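Local atomic coordinates of serine protease inhibitor 4, isoform B (Drosophila melanogaster, PDB entry 4P0F), a protein that is a serpin that probably inhibits serine and cysteine endopeptidases, and is captured here in its cleaved form. Residues N95-D101 with A120-F126; Y103-F109 with K303-E309. All coordinates share one frame. Numbering follows the deposited sequence.

Contact 1: residues N95-D101 with A120-F126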
loop_
_atom_site.group_PDB
_atom_site.type_symbol
_atom_site.label_atom_id
_atom_site.label_comp_id
_atom_site.label_asym_id
_atom_site.label_seq_id
_atom_site.Cartn_x
_atom_site.Cartn_y
_atom_site.Cartn_z
ATOM N N ASN A 95 -12.743 1.079 5.531
ATOM C CA ASN A 95 -12.849 -0.360 5.633
ATOM C C ASN A 95 -14.289 -0.800 5.482
ATOM O O ASN A 95 -15.207 -0.128 5.956
ATOM C CB ASN A 95 -12.299 -0.840 6.974
ATOM C CG ASN A 95 -10.811 -0.600 7.104
ATOM O OD1 ASN A 95 -10.048 -0.912 6.198
ATOM N ND2 ASN A 95 -10.396 -0.046 8.232
ATOM N N LYS A 96 -14.481 -1.939 4.831
ATOM C CA LYS A 96 -15.816 -2.517 4.727
ATOM C C LYS A 96 -15.732 -4.018 4.567
ATOM O O LYS A 96 -14.830 -4.528 3.917
ATOM C CB LYS A 96 -16.585 -1.907 3.552
ATOM C CG LYS A 96 -18.060 -2.310 3.483
ATOM C CD LYS A 96 -18.880 -1.307 2.687
ATOM C CE LYS A 96 -20.358 -1.641 2.718
ATOM N NZ LYS A 96 -21.175 -0.559 2.073
ATOM N N ILE A 97 -16.701 -4.719 5.150
ATOM C CA ILE A 97 -16.804 -6.156 4.976
ATOM C C ILE A 97 -18.115 -6.466 4.251
ATOM O O ILE A 97 -19.151 -5.860 4.528
ATOM C CB ILE A 97 -16.733 -6.915 6.324
ATOM C CG1 ILE A 97 -16.711 -8.424 6.077
ATOM C CG2 ILE A 97 -17.884 -6.533 7.247
ATOM C CD1 ILE A 97 -16.361 -9.256 7.326
ATOM N N PHE A 98 -18.036 -7.392 3.303
ATOM C CA PHE A 98 -19.190 -7.809 2.524
ATOM C C PHE A 98 -19.433 -9.282 2.821
ATOM O O PHE A 98 -18.543 -10.104 2.619
ATOM C CB PHE A 98 -18.954 -7.573 1.042
ATOM C CG PHE A 98 -18.623 -6.139 0.697
ATOM C CD1 PHE A 98 -17.313 -5.688 0.735
ATOM C CD2 PHE A 98 -19.623 -5.259 0.318
ATOM C CE1 PHE A 98 -17.014 -4.386 0.410
ATOM C CE2 PHE A 98 -19.329 -3.949 -0.012
ATOM C CZ PHE A 98 -18.018 -3.515 0.036
ATOM N N VAL A 99 -20.634 -9.601 3.306
ATOM C CA VAL A 99 -20.916 -10.913 3.902
ATOM C C VAL A 99 -22.024 -11.641 3.141
ATOM O O VAL A 99 -23.049 -11.053 2.806
ATOM C CB VAL A 99 -21.334 -10.765 5.380
ATOM C CG1 VAL A 99 -21.498 -12.145 6.061
ATOM C CG2 VAL A 99 -20.312 -9.908 6.129
ATOM N N MET A 100 -21.792 -12.918 2.859
ATOM C CA MET A 100 -22.782 -13.770 2.191
ATOM C C MET A 100 -24.152 -13.633 2.850
ATOM O O MET A 100 -24.268 -13.763 4.071
ATOM C CB MET A 100 -22.305 -15.231 2.220
ATOM C CG MET A 100 -23.226 -16.268 1.562
ATOM S SD MET A 100 -23.191 -16.198 -0.245
ATOM C CE MET A 100 -24.375 -14.979 -0.529
ATOM N N ASP A 101 -25.186 -13.344 2.054
ATOM C CA ASP A 101 -26.553 -13.274 2.577
ATOM C C ASP A 101 -26.861 -14.485 3.440
ATOM O O ASP A 101 -26.587 -15.614 3.040
ATOM C CB ASP A 101 -27.593 -13.225 1.457
ATOM C CG ASP A 101 -27.674 -11.874 0.765
ATOM O OD1 ASP A 101 -27.246 -10.850 1.343
ATOM O OD2 ASP A 101 -28.199 -11.848 -0.368
ATOM N N ALA A 120 -17.450 -0.571 7.856
ATOM C CA ALA A 120 -18.843 -0.730 7.494
ATOM C C ALA A 120 -19.086 -2.211 7.233
ATOM O O ALA A 120 -18.144 -2.995 7.168
ATOM C CB ALA A 120 -19.185 0.102 6.270
ATOM N N ALA A 121 -20.350 -2.583 7.086
ATOM C CA ALA A 121 -20.702 -3.965 6.795
ATOM C C ALA A 121 -21.953 -4.008 5.930
ATOM O O ALA A 121 -22.864 -3.193 6.096
ATOM C CB ALA A 121 -20.909 -4.733 8.067
ATOM N N GLN A 122 -21.978 -4.954 4.997
ATOM C CA GLN A 122 -23.099 -5.106 4.076
ATOM C C GLN A 122 -23.250 -6.568 3.681
ATOM O O GLN A 122 -22.263 -7.257 3.476
ATOM C CB GLN A 122 -22.881 -4.248 2.833
ATOM C CG GLN A 122 -24.009 -4.316 1.813
ATOM C CD GLN A 122 -23.784 -3.392 0.628
ATOM O OE1 GLN A 122 -22.716 -2.807 0.476
ATOM N NE2 GLN A 122 -24.793 -3.260 -0.220
ATOM N N SER A 123 -24.494 -7.028 3.571
ATOM C CA SER A 123 -24.773 -8.374 3.089
ATOM C C SER A 123 -24.918 -8.359 1.571
ATOM O O SER A 123 -25.545 -7.456 1.019
ATOM C CB SER A 123 -26.046 -8.925 3.736
ATOM O OG SER A 123 -25.885 -9.054 5.137
ATOM N N VAL A 124 -24.322 -9.344 0.907
ATOM C CA VAL A 124 -24.409 -9.475 -0.549
ATOM C C VAL A 124 -24.654 -10.929 -0.943
ATOM O O VAL A 124 -24.395 -11.839 -0.157
ATOM C CB VAL A 124 -23.120 -8.971 -1.254
ATOM C CG1 VAL A 124 -22.844 -7.509 -0.905
ATOM C CG2 VAL A 124 -21.925 -9.840 -0.891
ATOM N N ASP A 125 -25.151 -11.142 -2.159
ATOM C CA ASP A 125 -25.412 -12.485 -2.665
ATOM C C ASP A 125 -24.285 -12.916 -3.599
ATOM O O ASP A 125 -24.289 -12.574 -4.783
ATOM C CB ASP A 125 -26.761 -12.530 -3.391
ATOM C CG ASP A 125 -27.145 -13.927 -3.833
ATOM O OD1 ASP A 125 -26.315 -14.846 -3.716
ATOM O OD2 ASP A 125 -28.283 -14.107 -4.315
ATOM N N PHE A 126 -23.309 -13.653 -3.070
ATOM C CA PHE A 126 -22.145 -14.065 -3.865
ATOM C C PHE A 126 -22.472 -15.096 -4.952
ATOM O O PHE A 126 -21.682 -15.291 -5.874
ATOM C CB PHE A 126 -21.044 -14.618 -2.952
ATOM C CG PHE A 126 -20.323 -13.559 -2.146
ATOM C CD1 PHE A 126 -19.615 -12.539 -2.769
ATOM C CD2 PHE A 126 -20.321 -13.610 -0.758
ATOM C CE1 PHE A 126 -18.946 -11.589 -2.021
ATOM C CE2 PHE A 126 -19.664 -12.658 -0.005
ATOM C CZ PHE A 126 -18.974 -11.643 -0.638
HETATM O O HOH W 1 -21.483 -0.802 -0.695
HETATM O O HOH W 2 -24.922 -11.526 5.823
#
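Two parallel strands of the serpin's large central sheet meet here, the outer strand 120-124 beside strand 91-100, joined through helix 107-115 as a beta-alpha-beta unit. The N-to-C directions of the short segments differ by 28° and their axes approach to 4.5 Å. Five bridges run from Lys96-Ala120 to Met100-Val124. Ile97 and Val99 each donate and accept, as in a parallel ladder: Ile97 N to Ala120 O (3.0 Å), Gln122 N to Ile97 O (3.0 Å), and likewise Val99 with Gln122 O and Val124 N; Asp101 N to Val124 O (2.8 Å) closes the series. Ile97 CG2 meets Ala121 CB (3.6 Å) on one face. On the other, turned to helix 129-143, Phe98 CD2 reaches Val124 CG1 (4.1 Å), Lys96 NZ donates to Gln122 OE1 (3.2 Å), and water 1 bridges the same two atoms. Beyond the strand, Met100 SD lies 5.2 Å from the Phe126 ring centroid, at the edge, a Met-aromatic contact. With strand 161-174 bonded antiparallel to the other side of 91-100, this is the parallel edge pair of serpin sheet A.

Contact 2: residues Y103-F109 with K303-E309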
loop_
_atom_site.group_PDB
_atom_site.type_symbol
_atom_site.label_atom_id
_atom_site.label_comp_id
_atom_site.label_asym_id
_atom_site.label_seq_id
_atom_site.Cartn_x
_atom_site.Cartn_y
_atom_site.Cartn_z
ATOM N N TYR A 103 -25.650 -15.323 6.356
ATOM C CA TYR A 103 -24.620 -15.609 7.350
ATOM C C TYR A 103 -24.450 -14.430 8.300
ATOM O O TYR A 103 -24.481 -13.278 7.885
ATOM C CB TYR A 103 -23.291 -15.951 6.666
ATOM C CG TYR A 103 -23.319 -17.320 6.038
ATOM C CD1 TYR A 103 -23.825 -17.507 4.766
ATOM C CD2 TYR A 103 -22.877 -18.444 6.738
ATOM C CE1 TYR A 103 -23.880 -18.765 4.193
ATOM C CE2 TYR A 103 -22.916 -19.692 6.165
ATOM C CZ TYR A 103 -23.415 -19.848 4.890
ATOM O OH TYR A 103 -23.476 -21.092 4.307
ATOM N N GLN A 104 -24.312 -14.737 9.584
ATOM C CA GLN A 104 -24.128 -13.726 10.616
ATOM C C GLN A 104 -22.689 -13.751 11.114
ATOM O O GLN A 104 -22.124 -14.820 11.346
ATOM C CB GLN A 104 -25.081 -13.967 11.781
ATOM C CG GLN A 104 -26.542 -14.017 11.376
ATOM C CD GLN A 104 -27.464 -14.002 12.567
ATOM O OE1 GLN A 104 -27.949 -15.046 13.010
ATOM N NE2 GLN A 104 -27.708 -12.813 13.103
ATOM N N LEU A 105 -22.112 -12.571 11.277
ATOM C CA LEU A 105 -20.798 -12.446 11.888
ATOM C C LEU A 105 -20.876 -12.797 13.362
ATOM O O LEU A 105 -21.906 -12.593 13.995
ATOM C CB LEU A 105 -20.265 -11.029 11.734
ATOM C CG LEU A 105 -20.104 -10.485 10.317
ATOM C CD1 LEU A 105 -19.460 -9.118 10.365
ATOM C CD2 LEU A 105 -19.291 -11.421 9.449
ATOM N N ARG A 106 -19.791 -13.328 13.914
ATOM C CA ARG A 106 -19.705 -13.498 15.354
ATOM C C ARG A 106 -19.622 -12.126 16.006
ATOM O O ARG A 106 -19.077 -11.196 15.423
ATOM C CB ARG A 106 -18.503 -14.363 15.729
ATOM C CG ARG A 106 -18.645 -15.783 15.225
ATOM C CD ARG A 106 -17.614 -16.721 15.806
ATOM N NE ARG A 106 -17.831 -16.997 17.223
ATOM C CZ ARG A 106 -17.107 -17.855 17.939
ATOM N NH1 ARG A 106 -16.124 -18.542 17.371
ATOM N NH2 ARG A 106 -17.372 -18.036 19.225
ATOM N N GLN A 107 -20.165 -12.008 17.213
ATOM C CA GLN A 107 -20.281 -10.708 17.870
ATOM C C GLN A 107 -18.934 -10.000 18.066
ATOM O O GLN A 107 -18.811 -8.818 17.751
ATOM C CB GLN A 107 -20.982 -10.857 19.222
ATOM C CG GLN A 107 -21.279 -9.526 19.900
ATOM C CD GLN A 107 -21.952 -9.691 21.252
ATOM O OE1 GLN A 107 -22.583 -10.712 21.531
ATOM N NE2 GLN A 107 -21.813 -8.683 22.103
ATOM N N GLU A 108 -17.923 -10.700 18.571
ATOM C CA GLU A 108 -16.646 -10.043 18.855
ATOM C C GLU A 108 -15.961 -9.551 17.574
ATOM O O GLU A 108 -15.438 -8.438 17.537
ATOM C CB GLU A 108 -15.714 -10.979 19.625
ATOM C CG GLU A 108 -14.349 -10.376 19.974
ATOM C CD GLU A 108 -14.432 -9.235 20.983
ATOM O OE1 GLU A 108 -15.542 -8.936 21.474
ATOM O OE2 GLU A 108 -13.380 -8.638 21.295
ATOM N N PHE A 109 -15.951 -10.389 16.541
ATOM C CA PHE A 109 -15.426 -10.025 15.223
ATOM C C PHE A 109 -16.121 -8.765 14.707
ATOM O O PHE A 109 -15.480 -7.794 14.290
ATOM C CB PHE A 109 -15.631 -11.206 14.262
ATOM C CG PHE A 109 -15.028 -11.029 12.884
ATOM C CD1 PHE A 109 -13.687 -10.747 12.716
ATOM C CD2 PHE A 109 -15.807 -11.221 11.754
ATOM C CE1 PHE A 109 -13.139 -10.634 11.449
ATOM C CE2 PHE A 109 -15.270 -11.117 10.492
ATOM C CZ PHE A 109 -13.927 -10.812 10.336
ATOM N N LYS A 303 -13.546 -17.756 14.030
ATOM C CA LYS A 303 -14.055 -16.636 14.799
ATOM C C LYS A 303 -14.724 -15.578 13.918
ATOM O O LYS A 303 -15.160 -14.550 14.423
ATOM C CB LYS A 303 -12.938 -16.025 15.640
ATOM C CG LYS A 303 -12.746 -16.791 16.958
ATOM C CD LYS A 303 -11.415 -16.476 17.635
ATOM C CE LYS A 303 -11.479 -15.228 18.494
ATOM N NZ LYS A 303 -10.154 -14.931 19.125
ATOM N N MET A 304 -14.851 -15.857 12.623
ATOM C CA MET A 304 -15.510 -14.930 11.705
ATOM C C MET A 304 -17.038 -15.027 11.740
ATOM O O MET A 304 -17.715 -14.029 11.949
ATOM C CB MET A 304 -15.022 -15.168 10.276
ATOM C CG MET A 304 -13.621 -14.675 10.049
ATOM S SD MET A 304 -13.087 -14.889 8.343
ATOM C CE MET A 304 -11.707 -13.727 8.286
ATOM N N LEU A 305 -17.565 -16.234 11.548
ATOM C CA LEU A 305 -19.010 -16.447 11.397
ATOM C C LEU A 305 -19.616 -17.318 12.496
ATOM O O LEU A 305 -18.948 -18.180 13.067
ATOM C CB LEU A 305 -19.296 -17.111 10.056
ATOM C CG LEU A 305 -18.806 -16.412 8.790
ATOM C CD1 LEU A 305 -19.151 -17.263 7.579
ATOM C CD2 LEU A 305 -19.412 -15.039 8.672
ATOM N N GLN A 306 -20.902 -17.137 12.769
ATOM C CA GLN A 306 -21.564 -18.004 13.728
ATOM C C GLN A 306 -21.592 -19.447 13.207
ATOM O O GLN A 306 -21.550 -20.400 13.976
ATOM C CB GLN A 306 -22.977 -17.495 14.021
ATOM C CG GLN A 306 -22.962 -16.103 14.629
ATOM C CD GLN A 306 -24.325 -15.623 15.068
ATOM O OE1 GLN A 306 -25.342 -16.243 14.766
ATOM N NE2 GLN A 306 -24.352 -14.506 15.784
ATOM N N SER A 307 -21.664 -19.590 11.889
ATOM C CA SER A 307 -21.644 -20.898 11.244
ATOM C C SER A 307 -20.381 -21.683 11.540
ATOM O O SER A 307 -19.291 -21.113 11.495
ATOM C CB SER A 307 -21.770 -20.724 9.730
ATOM O OG SER A 307 -21.500 -21.948 9.071
ATOM N N PRO A 308 -20.505 -22.996 11.790
ATOM C CA PRO A 308 -19.288 -23.778 12.038
ATOM C C PRO A 308 -18.534 -24.209 10.769
ATOM O O PRO A 308 -17.521 -24.904 10.886
ATOM C CB PRO A 308 -19.813 -24.998 12.797
ATOM C CG PRO A 308 -21.181 -25.178 12.305
ATOM C CD PRO A 308 -21.722 -23.801 12.017
ATOM N N GLU A 309 -18.988 -23.782 9.593
ATOM C CA GLU A 309 -18.294 -24.093 8.342
ATOM C C GLU A 309 -16.837 -23.675 8.395
ATOM O O GLU A 309 -16.544 -22.504 8.631
ATOM C CB GLU A 309 -18.941 -23.381 7.154
ATOM C CG GLU A 309 -20.331 -23.871 6.813
ATOM C CD GLU A 309 -21.015 -23.025 5.760
ATOM O OE1 GLU A 309 -20.330 -22.199 5.122
ATOM O OE2 GLU A 309 -22.247 -23.175 5.580
HETATM O O HOH W 3 -23.454 -17.624 10.210
HETATM O O HOH W 4 -15.210 -13.417 16.877
#
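This is a contact with a single backbone bridge, between the turn leading into helix 107-115, with its first residues, and the loop that precedes strand 311-324. The bridge centres on Leu105 and Leu305, whose CA atoms are 4.4 Å apart; Gln306 N donates to Gln104 O (3.0 Å) and Arg106 N to Met304 O (2.9 Å), both with angles of 170° at the hydrogen. Arg106, at the N-cap position, turns its NH1 to the carbonyl of Gly302, while its CG lies 3.2 Å from Leu305 O. Apolar groups gather on one side: Leu105 CD2 meets Leu305 CD2 (3.7 Å), and Met304 CA sits over the Phe109 ring, 4.1 Å from the centroid and 27° off the normal, a CH-pi contact. At the far end Tyr103 OH donates to Glu309 OE2 (2.7 Å); Glu309 OE1 forms a salt bridge with Arg162. Ser307 OG accepts from Glu309 N (3.2 Å), an ST turn. Water 3 accepts from Gln104 N and Ser307 N, each at 3.1 Å. The chemistry is therefore mixed: two directional backbone bonds fix the bridge, apolar packing backs it, and the tyrosine-carboxylate bond joins the two segments again beyond it.

Contacts 1 and 2 have centres about 13 Å apart. Contact 1 pairs the two strands of the beta-alpha-beta unit, and contact 2 engages the start of its crossover: strand 91-100 leads into segment 103-109, whose helix leads on to strand 120-124. They touch through apolar side chains, Val99 CG2 to Leu105 CD2 at 3.8 Å, Ile97 CD1 to Phe109 CE2 at 3.8 Å and Ile97 CD1 to Leu105 CD2 at 4.2 Å. The sheet face bearing Ile97 and Val99 thus packs against the crossover, while 303-309 meets that crossover from a part of the chain 194 residues on. Strand 161-174 is common to both surroundings: Arg162 bonds through its backbone to Met100 and by salt bridge to Glu309.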